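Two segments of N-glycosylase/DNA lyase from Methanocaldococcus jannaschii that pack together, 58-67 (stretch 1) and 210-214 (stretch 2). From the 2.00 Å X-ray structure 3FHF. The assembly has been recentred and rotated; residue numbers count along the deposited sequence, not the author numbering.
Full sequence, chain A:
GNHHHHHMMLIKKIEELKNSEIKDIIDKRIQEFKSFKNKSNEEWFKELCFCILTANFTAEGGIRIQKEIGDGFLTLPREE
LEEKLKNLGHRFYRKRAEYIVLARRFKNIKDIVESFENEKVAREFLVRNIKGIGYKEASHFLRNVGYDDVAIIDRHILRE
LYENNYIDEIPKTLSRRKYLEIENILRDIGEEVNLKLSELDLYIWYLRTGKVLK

Stretch 1, residues 58-67: TAEGGIRIQK
Stretch 2, residues 210-214: GKVLK

How is the backbone laid out before any side chain is placed? Thr-58 (phi/psi -126/144, chi1 m) takes the N-cap position without making a capping bond from its side chain, and a helix runs from Ala-59 through Lys-67 and beyond, with phi near -60 to -75 and psi near -35 to -57. Its first turn is fixed by Gly-62 N to Thr-58 O at 2.7 Å and Ile-63 N to Ala-59 O at 2.8 Å. Stretch 2 has no regular structure: Gly-210 leaves the preceding helix at 79/9, a conformation that calls for glycine, and Lys-211 (-121/161), Val-212 (-129/98) and Leu-213 (-109/-123) lead to the C-terminal Lys-214. The register is set by Ala-59 and Lys-214, whose CA atoms lie 6.6 Å apart.

What does the start of the helix offer to the chain end? Ala-59 points its CB toward stretch 2, where it lies 4.0 Å from Leu-213 CD1 and 3.5 Å from Lys-214 O. The small methyl group of Ala-59 packs against Leu-213 and the terminal residue at these distances. Leu-213, with chi1 m and chi2 t, also points toward the helix.

Why does Glu-60 matter although its CA-to-CB bond points sideways? With chi1 m (-42°), chi2 t and chi3 70°, its end comes nearer, and Glu-60 OE2 accepts a hydrogen bond from Lys-211 NZ at 2.6 Å, within a salt bridge. Lys-211 points toward the helix and reaches the carboxylate through chi1 m, chi2 t, chi3 m and chi4 t. The aliphatic part of Glu-60 contributes as well, since its CG lies 3.5 Å from Leu-213 CD1.

What continues the contact one turn later? Gly-61 and Gly-62 touch nothing in stretch 2, but Ile-63 (m, t) points toward it and places CG1 4.0 Å from Lys-214 CE. The hydrocarbon portion of the lysine thus meets a branched apolar side chain while its charged end travels on. Lys-214 starts sideways, with chi1 p and then chi2 to chi4 all t, an extended arm directed along the helix.

Where does that arm finish? Arg-64 and Ile-65 are out of reach, and Gln-66 receives it: Lys-214 NZ donates to Gln-66 OE1 at 2.9 Å. Gln-66 points toward stretch 2 with chi1 at -93°, between wells, chi2 t and chi3 -62°; its NE2 is hydrogen-bonded elsewhere in the structure. Lys-67 makes no contact. In all, 319 Å² is buried, with Lys-214 covered most.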

# COMPACT_ATOMS: atom_id res chain seq x y z
N THR A 58 -8.51 -9.02 0.29
CA THR A 58 -9.18 -7.86 -0.28
C THR A 58 -9.08 -6.67 0.67
O THR A 58 -9.12 -6.84 1.89
CB THR A 58 -10.66 -8.17 -0.56
OG1 THR A 58 -10.76 -9.03 -1.70
CG2 THR A 58 -11.45 -6.90 -0.83
N ALA A 59 -8.94 -5.47 0.11
CA ALA A 59 -8.85 -4.26 0.92
C ALA A 59 -10.12 -4.16 1.75
O ALA A 59 -10.09 -3.84 2.93
CB ALA A 59 -8.71 -3.04 0.03
N GLU A 60 -11.23 -4.46 1.10
CA GLU A 60 -12.53 -4.41 1.75
C GLU A 60 -12.56 -5.44 2.87
O GLU A 60 -13.13 -5.19 3.94
CB GLU A 60 -13.61 -4.66 0.70
CG GLU A 60 -13.29 -3.91 -0.59
CD GLU A 60 -14.40 -3.96 -1.62
OE1 GLU A 60 -15.45 -3.32 -1.40
OE2 GLU A 60 -14.21 -4.63 -2.66
N GLY A 61 -11.93 -6.58 2.63
CA GLY A 61 -11.88 -7.62 3.65
C GLY A 61 -10.97 -7.18 4.78
O GLY A 61 -11.26 -7.42 5.96
N GLY A 62 -9.86 -6.54 4.43
CA GLY A 62 -8.93 -6.06 5.44
C GLY A 62 -9.61 -5.02 6.30
O GLY A 62 -9.47 -5.04 7.53
N ILE A 63 -10.35 -4.11 5.67
CA ILE A 63 -11.04 -3.07 6.42
C ILE A 63 -12.02 -3.65 7.42
O ILE A 63 -12.15 -3.13 8.53
CB ILE A 63 -11.81 -2.11 5.48
CG1 ILE A 63 -10.83 -1.35 4.58
CG2 ILE A 63 -12.63 -1.13 6.30
CD1 ILE A 63 -11.49 -0.44 3.58
N ARG A 64 -12.71 -4.73 7.05
CA ARG A 64 -13.66 -5.33 7.98
C ARG A 64 -12.95 -6.13 9.07
O ARG A 64 -13.41 -6.17 10.21
CB ARG A 64 -14.68 -6.22 7.25
CG ARG A 64 -14.17 -7.56 6.76
CD ARG A 64 -15.34 -8.53 6.57
NE ARG A 64 -14.88 -9.84 6.11
CZ ARG A 64 -14.48 -10.11 4.88
NH1 ARG A 64 -14.48 -9.15 3.96
NH2 ARG A 64 -14.07 -11.33 4.56
N ILE A 65 -11.84 -6.78 8.73
CA ILE A 65 -11.10 -7.54 9.74
C ILE A 65 -10.59 -6.53 10.75
O ILE A 65 -10.53 -6.81 11.95
CB ILE A 65 -9.92 -8.32 9.13
CG1 ILE A 65 -10.45 -9.55 8.38
CG2 ILE A 65 -8.95 -8.76 10.22
CD1 ILE A 65 -9.37 -10.49 7.89
N GLN A 66 -10.23 -5.34 10.26
CA GLN A 66 -9.74 -4.27 11.13
C GLN A 66 -10.82 -3.87 12.12
O GLN A 66 -10.61 -3.90 13.33
CB GLN A 66 -9.35 -3.03 10.31
CG GLN A 66 -7.90 -2.95 9.90
CD GLN A 66 -7.53 -1.56 9.40
OE1 GLN A 66 -8.07 -1.08 8.40
NE2 GLN A 66 -6.62 -0.90 10.10
N LYS A 67 -11.97 -3.47 11.59
CA LYS A 67 -13.09 -3.04 12.43
C LYS A 67 -13.51 -4.13 13.40
O LYS A 67 -13.85 -3.85 14.55
CB LYS A 67 -14.27 -2.63 11.54
CG LYS A 67 -13.95 -1.48 10.60
CD LYS A 67 -15.11 -1.15 9.68
CE LYS A 67 -14.76 0.00 8.75
NZ LYS A 67 -15.84 0.30 7.78
N GLY A 210 -13.03 1.43 -10.71
CA GLY A 210 -14.10 2.39 -10.51
C GLY A 210 -14.33 2.64 -9.03
O GLY A 210 -15.30 3.30 -8.64
N LYS A 211 -13.44 2.12 -8.19
CA LYS A 211 -13.57 2.31 -6.76
C LYS A 211 -12.35 3.01 -6.16
O LYS A 211 -11.29 3.03 -6.77
CB LYS A 211 -13.77 0.97 -6.05
CG LYS A 211 -14.94 0.17 -6.62
CD LYS A 211 -15.49 -0.83 -5.62
CE LYS A 211 -14.49 -1.90 -5.24
NZ LYS A 211 -15.14 -2.92 -4.36
N VAL A 212 -12.53 3.58 -4.98
CA VAL A 212 -11.46 4.27 -4.26
C VAL A 212 -11.42 3.72 -2.83
O VAL A 212 -12.19 4.13 -1.97
CB VAL A 212 -11.70 5.78 -4.20
CG1 VAL A 212 -10.60 6.45 -3.38
CG2 VAL A 212 -11.71 6.37 -5.62
N LEU A 213 -10.51 2.77 -2.59
CA LEU A 213 -10.39 2.17 -1.26
C LEU A 213 -9.11 2.64 -0.58
O LEU A 213 -8.89 3.84 -0.41
CB LEU A 213 -10.43 0.64 -1.39
CG LEU A 213 -11.68 0.06 -2.06
CD1 LEU A 213 -11.52 -1.45 -2.25
CD2 LEU A 213 -12.91 0.35 -1.21
N LYS A 214 -8.25 1.69 -0.18
CA LYS A 214 -6.98 2.02 0.46
C LYS A 214 -6.08 0.78 0.47
O LYS A 214 -6.54 -0.25 -0.06
CB LYS A 214 -7.19 2.50 1.90
CG LYS A 214 -7.56 1.41 2.90
CD LYS A 214 -7.46 1.92 4.33
CE LYS A 214 -7.58 0.77 5.32
NZ LYS A 214 -7.35 1.19 6.73
OXT LYS A 214 -4.94 0.86 0.98